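Local coordinates for protein stn1 (Schizosaccharomyces pombe, PDB 3KF6) that binds single-stranded telomeric DNA and, as the partner of Ten1 in an Rpa2-Rpa3-like complex, is required for telomere maintenance, at residues C104-I109 against I119-E124; E63-L68 against R79-I84; M21-V26 against D72-V77; M43-R48 against K144-I149. All coordinates share one frame; numbering follows the deposited sequence.

Contact 1. Residues C104-I109 against I119-E124; sequences CVFGKI and IAQSFE
Phe106 and the pair Gln121 and Ser122 meet at a classic beta bulge, where the antiparallel ladder between strand 102-110 and strands 117-120 and 122-126 slips by one residue. The carbonyl oxygen Phe106 O serves both residues of the bulge: Gln121 N donates to it at 2.8 Å, in the carbonyl plane, and Ser122 N at 3.2 Å, tilted somewhat from that plane. In return Phe106 N gives a nearly straight bond, 174° at the hydrogen, to Ser122 O. On either side of the bulge the pairing is regular. Cys104 and Glu124 exchange two backbone bonds, with Cys104 N 2.9 Å from Glu124 O, and Lys108 and Ile119 exchange two more. Ile119 O has a further donor in a water, which it meets at 2.7 Å and which in turn accepts from Lys108 NZ; a long flexible lysine can bring its ammonium to this point by the bend at its last torsion (chi4 -69°).

Gly107 suits the bulge because its CA lies 3.2 Å from Ile119 O, and a beta carbon would run into that oxygen. Gln121 lies alongside Phe106 and points the same way, so that the amide atom NE2 reaches the ring edge 3.4 Å from Phe106 CE2. On the opposite sheet face, Val105 CG2 packs on Phe123 CB at 3.9 Å, and Phe123 carries its ring on to Phe82 and to Arg93. Because Phe106 O takes both bulge amides, this strand of the OB barrel can turn a corner at Gln121 without losing its backbone bonds.

Contact 2. Residues E63-L68 against R79-I84; sequences EGKHVL and RVVFII
The strands 65-68 and 79-83 run antiparallel, their axes 4.6 Å apart at closest approach and at 157° between their directions, and form one hairpin of the OB-fold barrel. His66 pairs with Phe82, and Leu68 with Val80, through two backbone bonds each, the shortest including Phe82 N to His66 O at 2.8 Å. Gly64 O extends the ladder by accepting from Ile84 N, although that donor stands well above the carbonyl plane. Gly64 has a positive phi, a conformation in which a beta carbon would press on the preceding carbonyl.

On the face that carries His66, Leu68, Val80 and Phe82, Leu68 CD1 touches the ring atom Phe82 CE1 at 3.7 Å, while the Phe82 ring edge turns to His66 O. At the open end of the hairpin Ile84 crosses His66 at about a right angle and lays its methyl CD1 over one face of the imidazole, 3.9 Å from the ring centroid, a CH-pi contact. His66 CG stands anti to the carbonyl carbon (chi1 -58°), which sets the ring beside Ile84. An alanine in place of His66 would probably remove the surface under Ile84 CD1 and leave that methyl freer to turn.

Val67 CG1 meets the edge of the Arg79 guanidinium at NH1, 3.2 Å away, and Arg79 CB and CG lie against the same methyl. Beta-branched valines suit extended strand positions such as Val67 and Val81. The hairpin thus combines backbone pairing with apolar contacts to which charged residues lend their carbons: Lys65 CD packs on Val81 CG1, while its ammonium makes a cation-pi contact with Tyr62.

Contact 3. Residues M21-V26 against D72-V77; sequences MFISDV and DCSGMV
The Phe22 ring turns its edge to the carboxylate of Asp72: OD2 lies in the ring plane, 3.6 Å from Phe22 CD2, with the two planes 66° apart. Ser74 CB lies obliquely to the same ring. Asp72 CG sits between the backbone N and the carbonyl carbon (chi1 65°), which directs the carboxylate to the helix start, where it is held at both oxygens. Asp72 OD2 takes Ile23 N at 2.7 Å, from its syn side and almost straight (171°). Asp72 OD1 accepts Ser74 OG at 2.6 Å through its syn lone pair, and Ser74 N from above the plane, which closes an Asx turn. With its own proton given to Asp72 OD1, Ser74 OG can accept Ser24 N at 2.9 Å. The first two amides of helix 23-26 are thus met by side chains of the loop; short Asp and Ser side chains can reach amides that lie this close. Replacing Asp72 by alanine would probably leave Ile23 N without its acceptor and release Ser74 to turn.

The side chains of Ile23 and Asp72 pass one another with opposite headings, and Ile23 CG2 sits 3.3 Å from Met76 O. The loop 72-77 joins strand 65-71 to strand 77-83, so this short helix sits against the turn of that hairpin. Helix 130-153 covers Phe22 through Trp136, Arg139 and Met140, and Arg101 of the neighbouring Ten1 chain bonds to Asp72 O.

Contact 4. Residues M43-R48 against K144-I149; sequences MGFPIR and KNLTKI
A short two-stranded antiparallel sheet, strands 40-42 and 45-47, leans here on the far part of the long C-terminal helix 130-153; the turn supplies Met43 and the start of strand 45-47 supplies Phe45. Phe45 brings the edge of its ring to the helix. Its atom CE1 lies 3.3 Å from Leu146 O, close to the ring plane, and 3.6 Å from the methyl Leu146 CD2, the two side chains crossing at a slant. Further round the rim, Phe45 CZ meets Ile149 CG2 at 3.6 Å, with the side chains roughly perpendicular. Over the centre of one ring face sits a backbone carbonyl oxygen, Met43 O, 4.1 Å above the plane; Met43 O also accepts a hydrogen bond from Ser150 OG.

Met43 lies across Leu146 at about a right angle. Its methyl CE presses on Leu146 CB at 3.5 Å, tighter than the usual contact of two carbons, and the bend at the thioether (chi3 -83°) is what places CE there. The sulphur SD stands 3.5 Å from Thr147 OG1, whose hydroxyl is already bonded to the backbone oxygen of Lys143 one turn earlier. Methionine suits this spot, since its flexible thioether can bend so that CE meets Leu146 CB and SD meets Thr147 OG1, and Leu146 and Ile149 offer methyls from successive turns for the flat ring.

No hydrogen bond links the two segments, so their direct contact is a partly exposed apolar patch with a soft sulphur at its rim. The hydroxyl bond from Ser150 to Met43 O adds one polar tie from the next residue of the helix.

In the fold
Contacts 1 and 2 belong to the same curved sheet of the OB fold, their centres about 11 Å apart; strands 77-83 and 117-120 run side by side, with Ala120 N close to Val81 O. In the chain, contact 2 closes before contact 1 opens. Contact 3 lies about 15 Å from contact 1, centre to centre, and pins the N-terminal segment to the loop that joins the two strands of contact 2, next to Ten1. Contact 4, its centre about 28 Å from that of contact 2, is on the other side of the chain's centre; it encloses contacts 1 and 2 in sequence and crosses contact 3. It ties the C-terminal helix 130-153 to the small sheet of strands 40-42 and 45-47.

Contact 1. Residues C104-I109 against I119-E124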
# COMPACT_ATOMS: atom_id res chain seq x y z
N CYS A 104 -7.91 5.25 -1.80
CA CYS A 104 -8.48 5.26 -0.45
C CYS A 104 -9.86 4.64 -0.69
O CYS A 104 -10.68 5.19 -1.41
CB CYS A 104 -8.64 6.68 0.07
SG CYS A 104 -9.52 6.74 1.64
N VAL A 105 -10.09 3.47 -0.09
CA VAL A 105 -11.35 2.76 -0.27
C VAL A 105 -12.15 2.60 1.01
O VAL A 105 -11.61 2.22 2.04
CB VAL A 105 -11.10 1.35 -0.83
CG1 VAL A 105 -12.43 0.62 -1.04
CG2 VAL A 105 -10.31 1.43 -2.13
N PHE A 106 -13.45 2.88 0.92
CA PHE A 106 -14.34 2.72 2.06
C PHE A 106 -15.30 1.60 1.69
O PHE A 106 -15.88 1.61 0.61
CB PHE A 106 -15.13 4.01 2.32
CG PHE A 106 -16.10 3.90 3.47
CD1 PHE A 106 -15.65 3.67 4.76
CD2 PHE A 106 -17.47 4.01 3.25
CE1 PHE A 106 -16.54 3.56 5.83
CE2 PHE A 106 -18.38 3.90 4.31
CZ PHE A 106 -17.91 3.68 5.60
N GLY A 107 -15.48 0.63 2.58
CA GLY A 107 -16.38 -0.46 2.28
C GLY A 107 -16.68 -1.35 3.46
O GLY A 107 -16.29 -1.06 4.59
N LYS A 108 -17.39 -2.44 3.20
CA LYS A 108 -17.73 -3.38 4.26
C LYS A 108 -16.99 -4.68 4.05
O LYS A 108 -16.72 -5.08 2.91
CB LYS A 108 -19.24 -3.65 4.29
CG LYS A 108 -19.85 -4.07 2.96
CD LYS A 108 -21.31 -4.46 3.14
CE LYS A 108 -22.01 -4.66 1.80
NZ LYS A 108 -22.19 -3.37 1.07
N ILE A 109 -16.63 -5.33 5.15
CA ILE A 109 -15.92 -6.59 5.08
C ILE A 109 -16.87 -7.70 4.67
O ILE A 109 -18.04 -7.70 5.04
CB ILE A 109 -15.29 -6.94 6.44
CG1 ILE A 109 -16.25 -6.56 7.57
CG2 ILE A 109 -13.95 -6.24 6.58
CD1 ILE A 109 -15.72 -6.84 8.96
N ILE A 119 -15.90 -5.10 0.12
CA ILE A 119 -16.86 -4.70 -0.90
C ILE A 119 -16.89 -3.18 -0.85
O ILE A 119 -17.34 -2.59 0.13
CB ILE A 119 -18.28 -5.25 -0.61
CG1 ILE A 119 -18.24 -6.76 -0.40
CG2 ILE A 119 -19.22 -4.86 -1.75
CD1 ILE A 119 -17.69 -7.56 -1.57
N ALA A 120 -16.38 -2.56 -1.91
CA ALA A 120 -16.30 -1.10 -1.96
C ALA A 120 -17.63 -0.37 -2.04
O ALA A 120 -18.52 -0.77 -2.79
CB ALA A 120 -15.42 -0.69 -3.14
N GLN A 121 -17.75 0.70 -1.27
CA GLN A 121 -18.94 1.53 -1.28
C GLN A 121 -18.56 2.83 -1.97
O GLN A 121 -19.38 3.46 -2.65
CB GLN A 121 -19.44 1.82 0.14
CG GLN A 121 -20.61 2.79 0.16
CD GLN A 121 -21.26 2.91 1.52
OE1 GLN A 121 -21.97 2.01 1.96
NE2 GLN A 121 -21.02 4.03 2.19
N SER A 122 -17.30 3.22 -1.81
CA SER A 122 -16.79 4.43 -2.44
C SER A 122 -15.27 4.43 -2.37
O SER A 122 -14.68 3.76 -1.52
CB SER A 122 -17.33 5.69 -1.75
OG SER A 122 -16.79 5.85 -0.46
N PHE A 123 -14.64 5.15 -3.28
CA PHE A 123 -13.19 5.25 -3.28
C PHE A 123 -12.75 6.51 -4.00
O PHE A 123 -13.51 7.12 -4.75
CB PHE A 123 -12.53 4.03 -3.94
CG PHE A 123 -12.33 4.16 -5.43
CD1 PHE A 123 -13.38 3.97 -6.31
CD2 PHE A 123 -11.07 4.47 -5.94
CE1 PHE A 123 -13.19 4.08 -7.69
CE2 PHE A 123 -10.87 4.59 -7.32
CZ PHE A 123 -11.93 4.39 -8.20
N GLU A 124 -11.52 6.91 -3.75
CA GLU A 124 -10.97 8.08 -4.40
C GLU A 124 -9.51 7.79 -4.65
O GLU A 124 -8.86 7.13 -3.85
CB GLU A 124 -11.11 9.30 -3.50
CG GLU A 124 -10.30 9.23 -2.22
CD GLU A 124 -10.40 10.49 -1.38
OE1 GLU A 124 -10.14 11.59 -1.92
OE2 GLU A 124 -10.73 10.39 -0.18
O HOH W 1 -20.00 -1.92 0.27

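Contact 2. Residues E63-L68 against R79-I84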
# COMPACT_ATOMS: atom_id res chain seq x y z
N GLU A 63 -17.22 -11.66 -13.79
CA GLU A 63 -18.56 -11.49 -14.31
C GLU A 63 -19.38 -10.68 -13.31
O GLU A 63 -19.73 -11.17 -12.24
CB GLU A 63 -19.20 -12.86 -14.55
CG GLU A 63 -20.28 -12.88 -15.61
CD GLU A 63 -20.76 -14.29 -15.91
OE1 GLU A 63 -20.48 -14.79 -17.01
OE2 GLU A 63 -21.42 -14.88 -15.03
N GLY A 64 -19.66 -9.43 -13.66
CA GLY A 64 -20.45 -8.58 -12.79
C GLY A 64 -19.66 -7.86 -11.71
O GLY A 64 -20.25 -7.22 -10.83
N LYS A 65 -18.33 -7.95 -11.75
CA LYS A 65 -17.53 -7.28 -10.73
C LYS A 65 -16.08 -7.09 -11.14
O LYS A 65 -15.51 -7.91 -11.86
CB LYS A 65 -17.59 -8.07 -9.42
CG LYS A 65 -16.86 -9.40 -9.47
CD LYS A 65 -16.99 -10.17 -8.16
CE LYS A 65 -16.22 -11.48 -8.22
NZ LYS A 65 -16.41 -12.31 -7.00
N HIS A 66 -15.49 -6.00 -10.66
CA HIS A 66 -14.09 -5.71 -10.93
C HIS A 66 -13.40 -5.81 -9.57
O HIS A 66 -13.95 -5.36 -8.57
CB HIS A 66 -13.92 -4.30 -11.50
CG HIS A 66 -14.69 -4.06 -12.76
ND1 HIS A 66 -14.74 -4.98 -13.78
CD2 HIS A 66 -15.42 -3.00 -13.17
CE1 HIS A 66 -15.47 -4.50 -14.77
NE2 HIS A 66 -15.89 -3.29 -14.43
N VAL A 67 -12.22 -6.40 -9.54
CA VAL A 67 -11.50 -6.56 -8.28
C VAL A 67 -10.11 -5.94 -8.32
O VAL A 67 -9.30 -6.26 -9.18
CB VAL A 67 -11.34 -8.06 -7.92
CG1 VAL A 67 -10.64 -8.21 -6.58
CG2 VAL A 67 -12.71 -8.73 -7.88
N LEU A 68 -9.86 -5.03 -7.38
CA LEU A 68 -8.56 -4.38 -7.29
C LEU A 68 -7.81 -4.96 -6.10
O LEU A 68 -8.34 -4.98 -4.98
CB LEU A 68 -8.73 -2.87 -7.07
CG LEU A 68 -9.29 -2.00 -8.20
CD1 LEU A 68 -9.29 -0.54 -7.76
CD2 LEU A 68 -8.44 -2.17 -9.44
N ARG A 79 -8.19 -7.90 -1.47
CA ARG A 79 -8.99 -7.86 -2.69
C ARG A 79 -10.16 -6.92 -2.42
O ARG A 79 -10.90 -7.10 -1.45
CB ARG A 79 -9.52 -9.26 -3.03
CG ARG A 79 -8.56 -10.11 -3.85
CD ARG A 79 -9.14 -11.51 -4.05
NE ARG A 79 -8.48 -12.27 -5.11
CZ ARG A 79 -8.70 -12.09 -6.41
NH1 ARG A 79 -9.57 -11.18 -6.83
NH2 ARG A 79 -8.05 -12.84 -7.30
N VAL A 80 -10.29 -5.90 -3.26
CA VAL A 80 -11.36 -4.91 -3.13
C VAL A 80 -12.34 -5.13 -4.28
O VAL A 80 -11.98 -4.98 -5.45
CB VAL A 80 -10.79 -3.47 -3.19
CG1 VAL A 80 -11.92 -2.44 -3.11
CG2 VAL A 80 -9.81 -3.28 -2.05
N VAL A 81 -13.57 -5.49 -3.93
CA VAL A 81 -14.60 -5.80 -4.91
C VAL A 81 -15.56 -4.67 -5.26
O VAL A 81 -16.15 -4.04 -4.38
CB VAL A 81 -15.44 -6.99 -4.42
CG1 VAL A 81 -16.48 -7.37 -5.45
CG2 VAL A 81 -14.53 -8.16 -4.10
N PHE A 82 -15.71 -4.43 -6.55
CA PHE A 82 -16.63 -3.43 -7.07
C PHE A 82 -17.76 -4.13 -7.82
O PHE A 82 -17.56 -4.60 -8.94
CB PHE A 82 -15.92 -2.47 -8.03
CG PHE A 82 -14.91 -1.59 -7.36
CD1 PHE A 82 -13.63 -2.05 -7.10
CD2 PHE A 82 -15.27 -0.31 -6.94
CE1 PHE A 82 -12.71 -1.24 -6.42
CE2 PHE A 82 -14.36 0.50 -6.27
CZ PHE A 82 -13.08 0.03 -6.01
N ILE A 83 -18.93 -4.23 -7.19
CA ILE A 83 -20.08 -4.88 -7.83
C ILE A 83 -20.63 -3.90 -8.86
O ILE A 83 -21.28 -2.91 -8.52
CB ILE A 83 -21.17 -5.22 -6.81
CG1 ILE A 83 -20.60 -6.14 -5.73
CG2 ILE A 83 -22.35 -5.91 -7.51
CD1 ILE A 83 -21.51 -6.34 -4.55
N ILE A 84 -20.33 -4.18 -10.13
CA ILE A 84 -20.72 -3.34 -11.25
C ILE A 84 -22.13 -2.73 -11.20
O ILE A 84 -22.27 -1.51 -11.24
CB ILE A 84 -20.57 -4.10 -12.58
CG1 ILE A 84 -19.14 -4.64 -12.70
CG2 ILE A 84 -20.88 -3.19 -13.75
CD1 ILE A 84 -18.88 -5.45 -13.95

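Contact 3. Residues M21-V26 against D72-V77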
# COMPACT_ATOMS: atom_id res chain seq x y z
N MET A 21 -8.09 1.15 8.84
CA MET A 21 -7.25 0.01 9.22
C MET A 21 -6.16 -0.37 8.23
O MET A 21 -6.23 -0.03 7.05
CB MET A 21 -8.13 -1.23 9.42
CG MET A 21 -9.18 -1.11 10.51
SD MET A 21 -10.19 -2.64 10.61
CE MET A 21 -8.98 -3.80 11.22
N PHE A 22 -5.17 -1.10 8.74
CA PHE A 22 -4.10 -1.64 7.90
C PHE A 22 -4.64 -2.98 7.42
O PHE A 22 -5.36 -3.66 8.16
CB PHE A 22 -2.82 -1.85 8.71
CG PHE A 22 -2.05 -0.59 8.96
CD1 PHE A 22 -1.80 -0.15 10.25
CD2 PHE A 22 -1.56 0.16 7.89
CE1 PHE A 22 -1.07 1.02 10.48
CE2 PHE A 22 -0.84 1.33 8.11
CZ PHE A 22 -0.59 1.76 9.41
N ILE A 23 -4.28 -3.36 6.21
CA ILE A 23 -4.76 -4.60 5.63
C ILE A 23 -4.41 -5.85 6.44
O ILE A 23 -5.23 -6.75 6.55
CB ILE A 23 -4.28 -4.71 4.16
CG1 ILE A 23 -5.01 -3.64 3.34
CG2 ILE A 23 -4.53 -6.11 3.60
CD1 ILE A 23 -4.48 -3.45 1.93
N SER A 24 -3.22 -5.89 7.01
CA SER A 24 -2.84 -7.05 7.81
C SER A 24 -3.82 -7.24 8.97
O SER A 24 -4.12 -8.36 9.36
CB SER A 24 -1.42 -6.90 8.35
OG SER A 24 -1.31 -5.77 9.19
N ASP A 25 -4.32 -6.14 9.52
CA ASP A 25 -5.27 -6.22 10.64
C ASP A 25 -6.66 -6.62 10.15
O ASP A 25 -7.42 -7.27 10.87
CB ASP A 25 -5.33 -4.89 11.40
CG ASP A 25 -4.05 -4.62 12.19
OD1 ASP A 25 -3.52 -5.58 12.79
OD2 ASP A 25 -3.59 -3.46 12.21
N VAL A 26 -6.99 -6.22 8.92
CA VAL A 26 -8.28 -6.59 8.36
C VAL A 26 -8.34 -8.12 8.29
O VAL A 26 -9.36 -8.73 8.62
CB VAL A 26 -8.47 -5.97 6.95
CG1 VAL A 26 -9.75 -6.48 6.30
CG2 VAL A 26 -8.52 -4.46 7.05
N ASP A 72 -0.83 -2.15 1.15
CA ASP A 72 -0.47 -1.00 1.99
C ASP A 72 0.84 -1.28 2.74
O ASP A 72 1.19 -0.57 3.68
CB ASP A 72 -1.60 -0.67 2.97
CG ASP A 72 -1.84 -1.76 3.99
OD1 ASP A 72 -1.18 -2.82 3.88
OD2 ASP A 72 -2.68 -1.56 4.89
N CYS A 73 1.57 -2.30 2.28
CA CYS A 73 2.86 -2.71 2.84
C CYS A 73 2.77 -3.25 4.26
O CYS A 73 3.78 -3.37 4.94
CB CYS A 73 3.85 -1.54 2.83
SG CYS A 73 4.17 -0.86 1.18
N SER A 74 1.57 -3.61 4.70
CA SER A 74 1.41 -4.13 6.05
C SER A 74 1.70 -5.63 6.17
O SER A 74 1.59 -6.19 7.26
CB SER A 74 -0.00 -3.84 6.57
OG SER A 74 -0.97 -4.54 5.81
N GLY A 75 2.09 -6.26 5.06
CA GLY A 75 2.40 -7.68 5.10
C GLY A 75 1.38 -8.57 4.41
O GLY A 75 1.63 -9.76 4.20
N MET A 76 0.24 -7.98 4.05
CA MET A 76 -0.83 -8.69 3.36
C MET A 76 -1.49 -7.74 2.37
O MET A 76 -1.44 -6.52 2.55
CB MET A 76 -1.90 -9.15 4.37
CG MET A 76 -1.42 -10.23 5.32
SD MET A 76 -1.22 -11.80 4.47
CE MET A 76 -2.89 -12.47 4.64
N VAL A 77 -2.07 -8.30 1.31
CA VAL A 77 -2.78 -7.47 0.33
C VAL A 77 -4.27 -7.77 0.51
O VAL A 77 -4.64 -8.77 1.13
CB VAL A 77 -2.37 -7.76 -1.13
CG1 VAL A 77 -0.89 -7.47 -1.33
CG2 VAL A 77 -2.71 -9.20 -1.51
O HOH W 2 -4.73 0.43 4.76
O HOH W 3 2.04 -5.65 9.84

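Contact 4. Residues M43-R48 against K144-I149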
# COMPACT_ATOMS: atom_id res chain seq x y z
N MET A 43 -10.13 -7.07 18.25
CA MET A 43 -9.77 -6.74 19.63
C MET A 43 -11.02 -6.67 20.49
O MET A 43 -11.07 -5.93 21.48
CB MET A 43 -9.02 -5.40 19.69
CG MET A 43 -7.68 -5.41 18.98
SD MET A 43 -6.70 -3.93 19.35
CE MET A 43 -7.39 -2.77 18.18
N GLY A 44 -12.03 -7.45 20.12
CA GLY A 44 -13.27 -7.48 20.87
C GLY A 44 -14.29 -6.46 20.41
O GLY A 44 -15.44 -6.47 20.85
N PHE A 45 -13.87 -5.57 19.52
CA PHE A 45 -14.75 -4.52 19.01
C PHE A 45 -15.47 -4.97 17.74
O PHE A 45 -14.87 -5.58 16.86
CB PHE A 45 -13.93 -3.27 18.71
CG PHE A 45 -13.25 -2.68 19.92
CD1 PHE A 45 -12.00 -2.08 19.81
CD2 PHE A 45 -13.87 -2.72 21.17
CE1 PHE A 45 -11.37 -1.53 20.93
CE2 PHE A 45 -13.25 -2.16 22.29
CZ PHE A 45 -12.00 -1.57 22.17
N PRO A 46 -16.77 -4.67 17.64
CA PRO A 46 -17.55 -5.06 16.45
C PRO A 46 -17.16 -4.19 15.25
O PRO A 46 -17.18 -2.96 15.34
CB PRO A 46 -18.99 -4.85 16.90
CG PRO A 46 -18.87 -3.70 17.86
CD PRO A 46 -17.65 -4.07 18.66
N ILE A 47 -16.82 -4.82 14.14
CA ILE A 47 -16.41 -4.09 12.95
C ILE A 47 -17.18 -4.50 11.70
O ILE A 47 -17.38 -5.69 11.44
CB ILE A 47 -14.90 -4.30 12.66
CG1 ILE A 47 -14.06 -3.80 13.84
CG2 ILE A 47 -14.50 -3.55 11.39
CD1 ILE A 47 -14.17 -2.31 14.10
N ARG A 48 -17.60 -3.51 10.92
CA ARG A 48 -18.33 -3.76 9.68
C ARG A 48 -17.81 -2.85 8.57
O ARG A 48 -17.42 -3.32 7.50
CB ARG A 48 -19.83 -3.52 9.90
CG ARG A 48 -20.70 -3.73 8.65
CD ARG A 48 -22.18 -3.67 9.00
NE ARG A 48 -23.05 -3.63 7.82
CZ ARG A 48 -23.18 -4.62 6.93
NH1 ARG A 48 -22.50 -5.74 7.07
NH2 ARG A 48 -24.00 -4.47 5.90
N LYS A 144 -3.60 2.26 18.16
CA LYS A 144 -3.07 2.43 19.51
C LYS A 144 -4.19 2.75 20.50
O LYS A 144 -4.23 2.20 21.60
CB LYS A 144 -2.00 3.52 19.53
CG LYS A 144 -0.70 3.08 18.89
CD LYS A 144 0.31 4.21 18.78
CE LYS A 144 1.59 3.72 18.12
NZ LYS A 144 2.53 4.83 17.80
N ASN A 145 -5.11 3.63 20.10
CA ASN A 145 -6.22 3.98 20.97
C ASN A 145 -7.15 2.80 21.22
O ASN A 145 -7.56 2.56 22.36
CB ASN A 145 -7.00 5.17 20.40
CG ASN A 145 -6.29 6.49 20.61
OD1 ASN A 145 -5.72 6.73 21.68
ND2 ASN A 145 -6.31 7.35 19.60
N LEU A 146 -7.50 2.06 20.17
CA LEU A 146 -8.38 0.92 20.36
C LEU A 146 -7.73 -0.14 21.25
O LEU A 146 -8.40 -0.78 22.05
CB LEU A 146 -8.77 0.30 19.02
CG LEU A 146 -9.79 1.05 18.16
CD1 LEU A 146 -10.27 0.14 17.03
CD2 LEU A 146 -10.98 1.48 19.01
N THR A 147 -6.42 -0.31 21.11
CA THR A 147 -5.69 -1.28 21.91
C THR A 147 -5.76 -0.93 23.40
O THR A 147 -5.96 -1.80 24.24
CB THR A 147 -4.20 -1.36 21.49
OG1 THR A 147 -4.11 -1.74 20.11
CG2 THR A 147 -3.46 -2.39 22.34
N LYS A 148 -5.60 0.36 23.71
CA LYS A 148 -5.66 0.82 25.09
C LYS A 148 -7.04 0.60 25.68
O LYS A 148 -7.18 0.13 26.81
CB LYS A 148 -5.28 2.31 25.17
CG LYS A 148 -3.87 2.63 24.72
CD LYS A 148 -3.53 4.09 24.93
CE LYS A 148 -2.09 4.38 24.54
NZ LYS A 148 -1.71 5.79 24.81
N ILE A 149 -8.06 0.96 24.91
CA ILE A 149 -9.44 0.79 25.34
C ILE A 149 -9.73 -0.68 25.61
O ILE A 149 -10.31 -1.03 26.64
CB ILE A 149 -10.43 1.29 24.27
CG1 ILE A 149 -10.24 2.79 24.05
CG2 ILE A 149 -11.86 1.00 24.70
CD1 ILE A 149 -11.05 3.35 22.91